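Long-range contacts in 433aa long hypothetical phosphoribosylglycinamide formyl transferase (Pyrococcus horikoshii, PDB 2DWC), which is a PurT-like protein of the ATP-grasp fold that forms a two-chain assembly and holds adenosine-5'-diphosphate in a pocket: residues 69-74 and 95-100; 205-210 and 279-284; 357-362 and 409-414. One frame throughout, in Å; residues are numbered along the deposited sequence.

Contact 1: 69-74 and 95-100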
loop_
_atom_site.group_PDB
_atom_site.type_symbol
_atom_site.label_atom_id
_atom_site.label_comp_id
_atom_site.label_asym_id
_atom_site.label_seq_id
_atom_site.Cartn_x
_atom_site.Cartn_y
_atom_site.Cartn_z
ATOM N N MET B 69 -13.592 0.223 26.436
ATOM C CA MET B 69 -13.415 0.797 27.756
ATOM C C MET B 69 -13.659 -0.307 28.806
ATOM O O MET B 69 -13.516 -0.092 30.029
ATOM C CB MET B 69 -14.376 1.986 27.982
ATOM C CG MET B 69 -14.029 3.193 27.125
ATOM S SD MET B 69 -12.347 3.780 27.508
ATOM C CE MET B 69 -12.498 4.168 29.248
ATOM N N ASP B 70 -13.992 -1.522 28.346
ATOM C CA ASP B 70 -14.241 -2.650 29.259
ATOM C C ASP B 70 -12.988 -3.498 29.383
ATOM O O ASP B 70 -12.595 -4.209 28.431
ATOM C CB ASP B 70 -15.410 -3.497 28.723
ATOM C CG ASP B 70 -15.646 -4.790 29.545
ATOM O OD1 ASP B 70 -16.587 -5.539 29.218
ATOM O OD2 ASP B 70 -14.909 -5.066 30.499
ATOM N N LYS B 71 -12.329 -3.410 30.544
ATOM C CA LYS B 71 -11.085 -4.160 30.754
ATOM C C LYS B 71 -11.202 -5.671 30.542
ATOM O O LYS B 71 -10.277 -6.308 30.051
ATOM C CB LYS B 71 -10.572 -3.897 32.174
ATOM C CG LYS B 71 -9.403 -4.722 32.531
ATOM C CD LYS B 71 -8.768 -4.165 33.833
ATOM C CE LYS B 71 -9.626 -4.495 35.047
ATOM N NZ LYS B 71 -9.006 -3.926 36.333
ATOM N N ASP B 72 -12.327 -6.262 30.961
ATOM C CA ASP B 72 -12.523 -7.715 30.832
ATOM C C ASP B 72 -12.589 -8.143 29.348
ATOM O O ASP B 72 -12.110 -9.248 28.994
ATOM C CB ASP B 72 -13.887 -8.155 31.405
ATOM C CG ASP B 72 -13.936 -8.287 32.911
ATOM O OD1 ASP B 72 -12.929 -8.011 33.615
ATOM O OD2 ASP B 72 -15.058 -8.695 33.368
ATOM N N PHE B 73 -13.249 -7.324 28.532
ATOM C CA PHE B 73 -13.351 -7.610 27.096
ATOM C C PHE B 73 -11.940 -7.635 26.498
ATOM O O PHE B 73 -11.551 -8.589 25.811
ATOM C CB PHE B 73 -14.220 -6.550 26.385
ATOM C CG PHE B 73 -14.047 -6.542 24.891
ATOM C CD1 PHE B 73 -14.268 -7.696 24.157
ATOM C CD2 PHE B 73 -13.649 -5.385 24.231
ATOM C CE1 PHE B 73 -14.094 -7.698 22.747
ATOM C CE2 PHE B 73 -13.471 -5.354 22.840
ATOM C CZ PHE B 73 -13.697 -6.537 22.079
ATOM N N LEU B 74 -11.176 -6.583 26.765
ATOM C CA LEU B 74 -9.822 -6.503 26.234
ATOM C C LEU B 74 -8.953 -7.642 26.741
ATOM O O LEU B 74 -8.160 -8.218 25.970
ATOM C CB LEU B 74 -9.180 -5.131 26.566
ATOM C CG LEU B 74 -9.930 -3.915 25.973
ATOM C CD1 LEU B 74 -9.180 -2.628 26.376
ATOM C CD2 LEU B 74 -10.020 -4.016 24.435
ATOM N N LEU B 95 -7.484 2.328 30.321
ATOM C CA LEU B 95 -6.054 2.486 30.650
ATOM C C LEU B 95 -5.520 1.466 31.651
ATOM O O LEU B 95 -4.379 1.009 31.533
ATOM C CB LEU B 95 -5.789 3.924 31.139
ATOM C CG LEU B 95 -6.270 5.056 30.235
ATOM C CD1 LEU B 95 -6.115 6.391 31.014
ATOM C CD2 LEU B 95 -5.488 5.079 28.901
ATOM N N ASP B 96 -6.317 1.084 32.648
ATOM C CA ASP B 96 -5.857 0.050 33.572
ATOM C C ASP B 96 -5.529 -1.237 32.786
ATOM O O ASP B 96 -4.612 -1.965 33.115
ATOM C CB ASP B 96 -6.947 -0.308 34.603
ATOM C CG ASP B 96 -7.075 0.730 35.715
ATOM O OD1 ASP B 96 -6.251 1.661 35.771
ATOM O OD2 ASP B 96 -8.010 0.613 36.529
ATOM N N ALA B 97 -6.320 -1.539 31.764
ATOM C CA ALA B 97 -6.056 -2.756 31.009
ATOM C C ALA B 97 -4.667 -2.714 30.393
ATOM O O ALA B 97 -3.927 -3.697 30.441
ATOM C CB ALA B 97 -7.121 -2.951 29.872
ATOM N N LEU B 98 -4.343 -1.590 29.753
ATOM C CA LEU B 98 -3.023 -1.464 29.124
ATOM C C LEU B 98 -1.904 -1.686 30.154
ATOM O O LEU B 98 -0.924 -2.387 29.873
ATOM C CB LEU B 98 -2.888 -0.087 28.430
ATOM C CG LEU B 98 -3.886 0.207 27.302
ATOM C CD1 LEU B 98 -3.565 1.616 26.690
ATOM C CD2 LEU B 98 -3.809 -0.887 26.221
ATOM N N PHE B 99 -2.039 -1.126 31.354
ATOM C CA PHE B 99 -0.967 -1.309 32.337
ATOM C C PHE B 99 -0.911 -2.761 32.764
ATOM O O PHE B 99 0.173 -3.287 32.992
ATOM C CB PHE B 99 -1.189 -0.444 33.605
ATOM C CG PHE B 99 -0.864 1.033 33.413
ATOM C CD1 PHE B 99 -1.869 1.980 33.283
ATOM C CD2 PHE B 99 0.463 1.456 33.407
ATOM C CE1 PHE B 99 -1.570 3.326 33.159
ATOM C CE2 PHE B 99 0.783 2.821 33.281
ATOM C CZ PHE B 99 -0.224 3.745 33.161
ATOM N N GLU B 100 -2.079 -3.417 32.863
ATOM C CA GLU B 100 -2.074 -4.821 33.291
ATOM C C GLU B 100 -1.440 -5.741 32.230
ATOM O O GLU B 100 -0.713 -6.679 32.565
ATOM C CB GLU B 100 -3.494 -5.275 33.583
ATOM C CG GLU B 100 -4.031 -4.653 34.868
ATOM C CD GLU B 100 -5.428 -5.079 35.218
ATOM O OE1 GLU B 100 -5.923 -6.090 34.649
ATOM O OE2 GLU B 100 -6.023 -4.385 36.080
#

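Contact 2: 205-210 and 279-284. With ADP (adenosine-5'-diphosphate), chain H.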
loop_
_atom_site.group_PDB
_atom_site.type_symbol
_atom_site.label_atom_id
_atom_site.label_comp_id
_atom_site.label_asym_id
_atom_site.label_seq_id
_atom_site.Cartn_x
_atom_site.Cartn_y
_atom_site.Cartn_z
ATOM N N ILE B 205 -0.979 31.785 21.179
ATOM C CA ILE B 205 0.259 31.868 20.416
ATOM C C ILE B 205 -0.079 32.293 18.991
ATOM O O ILE B 205 -0.926 31.685 18.329
ATOM C CB ILE B 205 1.003 30.508 20.365
ATOM C CG1 ILE B 205 1.370 30.049 21.783
ATOM C CG2 ILE B 205 2.282 30.650 19.552
ATOM C CD1 ILE B 205 2.217 31.069 22.547
ATOM N N ASP B 206 0.539 33.376 18.536
ATOM C CA ASP B 206 0.298 33.830 17.173
ATOM C C ASP B 206 1.368 33.117 16.357
ATOM O O ASP B 206 2.513 33.564 16.292
ATOM C CB ASP B 206 0.473 35.350 17.064
ATOM C CG ASP B 206 0.039 35.891 15.705
ATOM O OD1 ASP B 206 0.459 37.016 15.367
ATOM O OD2 ASP B 206 -0.725 35.198 14.982
ATOM N N PHE B 207 1.009 31.983 15.768
ATOM C CA PHE B 207 1.981 31.234 14.984
ATOM C C PHE B 207 1.668 31.283 13.491
ATOM O O PHE B 207 0.551 31.605 13.078
ATOM C CB PHE B 207 2.044 29.771 15.472
ATOM C CG PHE B 207 0.729 29.061 15.428
ATOM C CD1 PHE B 207 -0.004 28.864 16.595
ATOM C CD2 PHE B 207 0.201 28.610 14.224
ATOM C CE1 PHE B 207 -1.240 28.230 16.565
ATOM C CE2 PHE B 207 -1.041 27.972 14.172
ATOM C CZ PHE B 207 -1.769 27.778 15.347
ATOM N N ASP B 208 2.677 30.965 12.693
ATOM C CA ASP B 208 2.561 30.941 11.240
ATOM C C ASP B 208 1.931 29.627 10.811
ATOM O O ASP B 208 1.079 29.587 9.920
ATOM C CB ASP B 208 3.948 31.038 10.613
ATOM C CG ASP B 208 4.625 32.373 10.879
ATOM O OD1 ASP B 208 5.876 32.404 10.859
ATOM O OD2 ASP B 208 3.904 33.375 11.086
ATOM N N VAL B 209 2.360 28.546 11.451
ATOM C CA VAL B 209 1.822 27.240 11.093
ATOM C C VAL B 209 2.020 26.245 12.217
ATOM O O VAL B 209 2.897 26.409 13.055
ATOM C CB VAL B 209 2.527 26.710 9.831
ATOM C CG1 VAL B 209 4.009 26.445 10.133
ATOM C CG2 VAL B 209 1.814 25.459 9.283
ATOM N N GLU B 210 1.187 25.212 12.233
ATOM C CA GLU B 210 1.313 24.159 13.246
ATOM C C GLU B 210 1.958 23.002 12.503
ATOM O O GLU B 210 1.656 22.774 11.323
ATOM C CB GLU B 210 -0.051 23.684 13.721
ATOM C CG GLU B 210 -1.026 24.740 14.101
ATOM C CD GLU B 210 -2.314 24.136 14.607
ATOM O OE1 GLU B 210 -3.380 24.668 14.254
ATOM O OE2 GLU B 210 -2.257 23.129 15.364
ATOM N N GLU B 279 3.107 17.637 18.329
ATOM C CA GLU B 279 2.476 18.829 17.786
ATOM C C GLU B 279 3.199 20.074 18.274
ATOM O O GLU B 279 3.431 20.197 19.459
ATOM C CB GLU B 279 1.022 18.880 18.241
ATOM C CG GLU B 279 0.116 17.800 17.612
ATOM C CD GLU B 279 0.137 17.876 16.098
ATOM O OE1 GLU B 279 0.078 19.009 15.556
ATOM O OE2 GLU B 279 0.212 16.805 15.453
ATOM N N MET B 280 3.538 20.977 17.354
ATOM C CA MET B 280 4.243 22.206 17.710
ATOM C C MET B 280 3.723 23.409 16.938
ATOM O O MET B 280 3.145 23.262 15.860
ATOM C CB MET B 280 5.722 22.044 17.398
ATOM C CG MET B 280 6.403 20.992 18.262
ATOM S SD MET B 280 8.115 20.790 17.832
ATOM C CE MET B 280 8.414 19.083 18.039
ATOM N N PHE B 281 3.914 24.605 17.503
ATOM C CA PHE B 281 3.522 25.841 16.818
ATOM C C PHE B 281 4.837 26.496 16.371
ATOM O O PHE B 281 5.827 26.480 17.108
ATOM C CB PHE B 281 2.789 26.814 17.781
ATOM C CG PHE B 281 1.559 26.231 18.431
ATOM C CD1 PHE B 281 0.669 25.444 17.701
ATOM C CD2 PHE B 281 1.244 26.539 19.758
ATOM C CE1 PHE B 281 -0.522 24.975 18.270
ATOM C CE2 PHE B 281 0.063 26.085 20.342
ATOM C CZ PHE B 281 -0.833 25.298 19.596
ATOM N N VAL B 282 4.848 27.077 15.170
ATOM C CA VAL B 282 6.055 27.725 14.664
ATOM C C VAL B 282 5.774 29.158 14.229
ATOM O O VAL B 282 4.798 29.425 13.523
ATOM C CB VAL B 282 6.635 26.975 13.425
ATOM C CG1 VAL B 282 7.908 27.701 12.918
ATOM C CG2 VAL B 282 6.973 25.527 13.791
ATOM N N LYS B 283 6.636 30.081 14.654
ATOM C CA LYS B 283 6.488 31.486 14.243
ATOM C C LYS B 283 7.931 31.912 13.966
ATOM O O LYS B 283 8.710 32.125 14.893
ATOM C CB LYS B 283 5.881 32.326 15.371
ATOM C CG LYS B 283 5.214 33.605 14.858
ATOM C CD LYS B 283 5.430 34.755 15.797
ATOM C CE LYS B 283 4.894 36.041 15.186
ATOM N NZ LYS B 283 5.582 37.218 15.805
ATOM N N GLY B 284 8.303 31.977 12.690
ATOM C CA GLY B 284 9.674 32.304 12.354
ATOM C C GLY B 284 10.594 31.191 12.824
ATOM O O GLY B 284 10.368 30.021 12.500
HETATM P PB ADP H . -6.968 19.058 20.656
HETATM O O1B ADP H . -6.358 17.717 20.516
HETATM O O2B ADP H . -7.627 19.838 19.409
HETATM O O3B ADP H . -7.482 19.614 22.076
HETATM P PA ADP H . -5.618 21.449 21.233
HETATM O O1A ADP H . -6.864 21.787 21.956
HETATM O O2A ADP H . -4.339 21.537 22.204
HETATM O O3A ADP H . -5.626 19.948 20.651
HETATM O "O5'" ADP H . -5.352 22.438 19.995
HETATM C "C5'" ADP H . -6.316 22.558 18.946
HETATM C "C4'" ADP H . -5.996 23.806 18.125
HETATM O "O4'" ADP H . -6.338 25.017 18.819
HETATM C "C3'" ADP H . -4.486 23.892 17.909
HETATM O "O3'" ADP H . -4.120 23.034 16.825
HETATM C "C2'" ADP H . -4.423 25.351 17.464
HETATM O "O2'" ADP H . -5.023 25.479 16.173
HETATM C "C1'" ADP H . -5.326 25.996 18.517
HETATM N N9 ADP H . -4.580 26.262 19.769
HETATM C C8 ADP H . -4.528 25.478 20.841
HETATM N N7 ADP H . -3.778 26.057 21.780
HETATM C C5 ADP H . -3.356 27.218 21.302
HETATM C C6 ADP H . -2.549 28.240 21.800
HETATM N N6 ADP H . -2.069 28.176 23.037
HETATM N N1 ADP H . -2.296 29.300 21.020
HETATM C C2 ADP H . -2.797 29.394 19.802
HETATM N N3 ADP H . -3.570 28.444 19.299
HETATM C C4 ADP H . -3.863 27.354 20.016
HETATM O O HOH W 1 -0.776 21.404 16.875
#

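Contact 3: 357-362 and 409-414. With SO4 (sulfate ion), chain G.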
loop_
_atom_site.group_PDB
_atom_site.type_symbol
_atom_site.label_atom_id
_atom_site.label_comp_id
_atom_site.label_asym_id
_atom_site.label_seq_id
_atom_site.Cartn_x
_atom_site.Cartn_y
_atom_site.Cartn_z
ATOM N N PRO B 357 -22.449 4.401 2.557
ATOM C CA PRO B 357 -22.043 5.627 1.838
ATOM C C PRO B 357 -21.649 5.376 0.395
ATOM O O PRO B 357 -21.210 4.245 0.024
ATOM C CB PRO B 357 -20.842 6.143 2.659
ATOM C CG PRO B 357 -21.098 5.541 4.083
ATOM C CD PRO B 357 -21.594 4.140 3.738
ATOM N N ARG B 358 -21.823 6.397 -0.464
ATOM C CA ARG B 358 -21.402 6.240 -1.848
ATOM C C ARG B 358 -20.802 7.603 -2.229
ATOM O O ARG B 358 -21.158 8.661 -1.655
ATOM C CB ARG B 358 -22.548 5.802 -2.794
ATOM C CG ARG B 358 -23.848 6.424 -2.684
ATOM C CD ARG B 358 -24.732 5.760 -3.769
ATOM N NE ARG B 358 -25.302 4.486 -3.345
ATOM C CZ ARG B 358 -25.775 3.547 -4.172
ATOM N NH1 ARG B 358 -25.737 3.722 -5.496
ATOM N NH2 ARG B 358 -26.317 2.430 -3.693
ATOM N N PHE B 359 -19.854 7.554 -3.146
ATOM C CA PHE B 359 -19.096 8.740 -3.517
ATOM C C PHE B 359 -19.195 8.960 -4.994
ATOM O O PHE B 359 -18.993 8.023 -5.770
ATOM C CB PHE B 359 -17.624 8.491 -3.172
ATOM C CG PHE B 359 -17.390 8.059 -1.766
ATOM C CD1 PHE B 359 -17.454 6.708 -1.403
ATOM C CD2 PHE B 359 -17.165 9.017 -0.776
ATOM C CE1 PHE B 359 -17.296 6.333 -0.074
ATOM C CE2 PHE B 359 -17.016 8.636 0.559
ATOM C CZ PHE B 359 -17.089 7.266 0.893
ATOM N N ARG B 360 -19.483 10.183 -5.428
ATOM C CA ARG B 360 -19.497 10.385 -6.879
ATOM C C ARG B 360 -18.611 11.562 -7.245
ATOM O O ARG B 360 -18.084 12.241 -6.387
ATOM C CB ARG B 360 -20.911 10.576 -7.440
ATOM C CG ARG B 360 -21.563 11.887 -7.051
ATOM C CD ARG B 360 -22.925 11.998 -7.759
ATOM N NE ARG B 360 -23.538 13.287 -7.444
ATOM C CZ ARG B 360 -24.784 13.643 -7.756
ATOM N NH1 ARG B 360 -25.602 12.809 -8.413
ATOM N NH2 ARG B 360 -25.214 14.850 -7.391
ATOM N N GLY B 361 -18.480 11.796 -8.536
ATOM C CA GLY B 361 -17.570 12.850 -8.992
ATOM C C GLY B 361 -16.226 12.260 -9.362
ATOM O O GLY B 361 -15.272 13.001 -9.668
ATOM N N LEU B 362 -16.134 10.913 -9.423
ATOM C CA LEU B 362 -14.852 10.254 -9.699
ATOM C C LEU B 362 -14.293 10.398 -11.099
ATOM O O LEU B 362 -13.090 10.295 -11.280
ATOM C CB LEU B 362 -14.922 8.725 -9.322
ATOM C CG LEU B 362 -15.372 8.515 -7.870
ATOM C CD1 LEU B 362 -15.529 6.972 -7.598
ATOM C CD2 LEU B 362 -14.351 9.161 -6.895
ATOM N N HIS B 409 -12.652 18.364 -3.111
ATOM C CA HIS B 409 -13.857 19.132 -3.401
ATOM C C HIS B 409 -14.655 18.672 -4.624
ATOM O O HIS B 409 -15.793 19.091 -4.789
ATOM C CB HIS B 409 -13.506 20.624 -3.494
ATOM C CG HIS B 409 -13.161 21.234 -2.168
ATOM N ND1 HIS B 409 -12.602 22.492 -2.048
ATOM C CD2 HIS B 409 -13.305 20.766 -0.905
ATOM C CE1 HIS B 409 -12.417 22.768 -0.767
ATOM N NE2 HIS B 409 -12.834 21.739 -0.053
ATOM N N MET B 410 -14.070 17.819 -5.473
ATOM C CA MET B 410 -14.763 17.281 -6.622
ATOM C C MET B 410 -15.650 16.088 -6.250
ATOM O O MET B 410 -16.462 15.618 -7.061
ATOM C CB MET B 410 -13.746 16.819 -7.662
ATOM C CG MET B 410 -13.033 17.979 -8.361
ATOM S SD MET B 410 -11.806 17.320 -9.523
ATOM C CE MET B 410 -11.221 18.770 -10.366
ATOM N N ILE B 411 -15.491 15.596 -5.025
ATOM C CA ILE B 411 -16.262 14.423 -4.616
ATOM C C ILE B 411 -17.522 14.761 -3.820
ATOM O O ILE B 411 -17.484 15.585 -2.896
ATOM C CB ILE B 411 -15.335 13.462 -3.836
ATOM C CG1 ILE B 411 -14.268 12.914 -4.820
ATOM C CG2 ILE B 411 -16.163 12.298 -3.213
ATOM C CD1 ILE B 411 -13.108 12.317 -4.128
ATOM N N GLU B 412 -18.655 14.182 -4.217
ATOM C CA GLU B 412 -19.915 14.386 -3.486
ATOM C C GLU B 412 -20.266 13.050 -2.858
ATOM O O GLU B 412 -19.923 11.990 -3.407
ATOM C CB GLU B 412 -21.055 14.788 -4.439
ATOM C CG GLU B 412 -20.799 16.155 -5.077
ATOM C CD GLU B 412 -22.024 16.686 -5.760
ATOM O OE1 GLU B 412 -22.857 15.864 -6.185
ATOM O OE2 GLU B 412 -22.144 17.925 -5.879
ATOM N N LEU B 413 -20.957 13.104 -1.733
ATOM C CA LEU B 413 -21.321 11.874 -1.017
ATOM C C LEU B 413 -22.780 11.797 -0.638
ATOM O O LEU B 413 -23.446 12.829 -0.446
ATOM C CB LEU B 413 -20.523 11.762 0.306
ATOM C CG LEU B 413 -19.246 12.567 0.523
ATOM C CD1 LEU B 413 -18.725 12.364 1.942
ATOM C CD2 LEU B 413 -18.200 12.125 -0.478
ATOM N N ARG B 414 -23.295 10.574 -0.527
ATOM C CA ARG B 414 -24.653 10.420 -0.030
ATOM C C ARG B 414 -24.705 9.095 0.695
ATOM O O ARG B 414 -23.738 8.327 0.657
ATOM C CB ARG B 414 -25.702 10.439 -1.142
ATOM C CG ARG B 414 -25.849 9.148 -1.988
ATOM C CD ARG B 414 -27.241 9.228 -2.679
ATOM N NE ARG B 414 -27.528 8.158 -3.647
ATOM C CZ ARG B 414 -27.979 6.947 -3.334
ATOM N NH1 ARG B 414 -28.190 6.617 -2.061
ATOM N NH2 ARG B 414 -28.269 6.076 -4.302
HETATM S S SO4 G . -28.326 8.090 -7.613
HETATM O O1 SO4 G . -29.715 7.973 -7.061
HETATM O O2 SO4 G . -28.020 9.530 -7.907
HETATM O O3 SO4 G . -27.342 7.558 -6.612
HETATM O O4 SO4 G . -28.216 7.285 -8.874
#

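Contact 1: 69-74 and 95-100
Lys71 NZ reaches Glu100 OE2 at 3.0 Å, the salt bridge that ties the start of one helix to the next. The ammonium meets OE2 on its syn side, 23° out of the carboxylate plane, and the two side chains cross at about a right angle. The lysine CG, anti to the backbone N (chi1 174°), is set against Ala97 CB, and the bend at chi3 (73°) places CE, from which NZ continues to the carboxylate. Glu100 instead runs extended beyond CG, and its OE1 lies over the lysine methylenes, 3.5 Å from Lys71 CD, while taking a hydrogen bond from Trp75 NE1. With both carboxylate oxygens engaged, the rotation of the group is probably well defined. Asp96 flanks the pair: Asp96 OD2 stays 4.7 Å from Lys71 NZ, too far for a bond, though its charge may favour the ammonium.

Both helices belong to the Rossmann-like preATP-grasp part of the chain, where helix 71-81 carries the crossover from strand 62-65 to strand 85-88, the two outer strands of a parallel sheet.

Nearer the backbones the contact turns apolar. Ala97 CB packs 3.9 Å from Lys71 CG and 4.1 Å from Leu74 CD1. Just ahead of the lysine, Asp70 is the N-cap of helix 71-81, its OD2 accepting weak bonds from Asp72 N and Phe73 N.

Contact 2: 205-210 and 279-284
Phe207 and Phe281 form an offset stack, ring centroids 4.6 Å apart and planes 11° from parallel: Phe207 CE1 lies over one face of Phe281, toward the rim, and Phe281 CD1 over one face of Phe207. At the edges, ADP N3 sits near the plane of the Phe207 ring, and Glu210 OE2 lies in the plane of Phe281, 3.9 Å from Phe281 CE1. The adenine comes to Phe281 obliquely, with ADP C5 3.6 Å from Phe281 CZ.

The backbone behind them is an antiparallel pair with a classic beta bulge: Asp208 N (2.7 Å) and, weakly, Val209 N both donate to Val282 O, while Val282 N returns a bond to Val209 O. Asp208 OD1 also accepts from Gly284 N, met from above the carboxylate plane.

Ile205 N donates to ADP N1 at 2.8 Å, nearly straight at 170°. Glu210 OE1 accepts from ADP O2' at 2.7 Å; ADP O3' is modelled only 2.4 Å from Glu210 OE2, so short that the exact length is doubtful. A water links Glu210 OE2 to Glu279 OE1. The arrangement is consistent with recognition of adenine through N1 and of the ribose through its two hydroxyls.

Contact 3: 357-362 and 409-414
Arg358 and Arg414 lie side by side, pointing the same way, guanidiniums stacked 4.1 Å between centres and planes 7° apart. With CG between backbone N and carbonyl carbon in both (chi1 44° and 77°), Arg358 CG meets Arg414 CG at 3.5 Å. Arg358 CD covers the centre of the Arg414 guanidinium, while Arg414 NH2 sits over the rim of the other group. Such like charges should repel; O3 of a sulfate, probably from the crystallisation liquor, accepts in plane from Arg414 NE (3.0 Å) and NH2 (2.9 Å), and Trp420 NE1 also bonds the ion.

The strands run antiparallel, with Arg358 and Arg414, and Arg360 and Glu412, as hydrogen-bonded pairs. On the same face Arg360 presents NE and NH2 side-on to one oxygen, Glu412 OE1, at 2.9 and 2.8 Å, the two flat groups nearly coplanar.

The opposite face is apolar: Leu413 CD2 lies 3.3 Å from Phe359 CD2 at the ring edge, where Ile411 CG2 also sits. These residues pack toward Ile348, Val373 and Leu387 of strands 343-349, 371-375 and 386-393. Strand 412-414 lies between 358-360 and 421-422, and beyond 358-360 the sheet continues into an antiparallel strand of the second subunit.

The three contacts follow one another along the chain, each closing before the next opens, and each belongs to a different part of the fold. Contact 1 joins two helices in the Rossmann-like N-terminal part, contact 2 pairs two strands of the large mixed sheet in the ATP-grasp region, and contact 3 belongs to a small three-stranded sheet in the PurT C-terminal region. Their centres are about 34 to 39 Å apart, and even the nearest atoms, of contacts 2 and 3, are about 17 Å apart. Contacts 1 and 2 lie on opposite sides of the chain's centre. Among these three, the nucleotide is met at contact 2 and the subunit interface at contact 3.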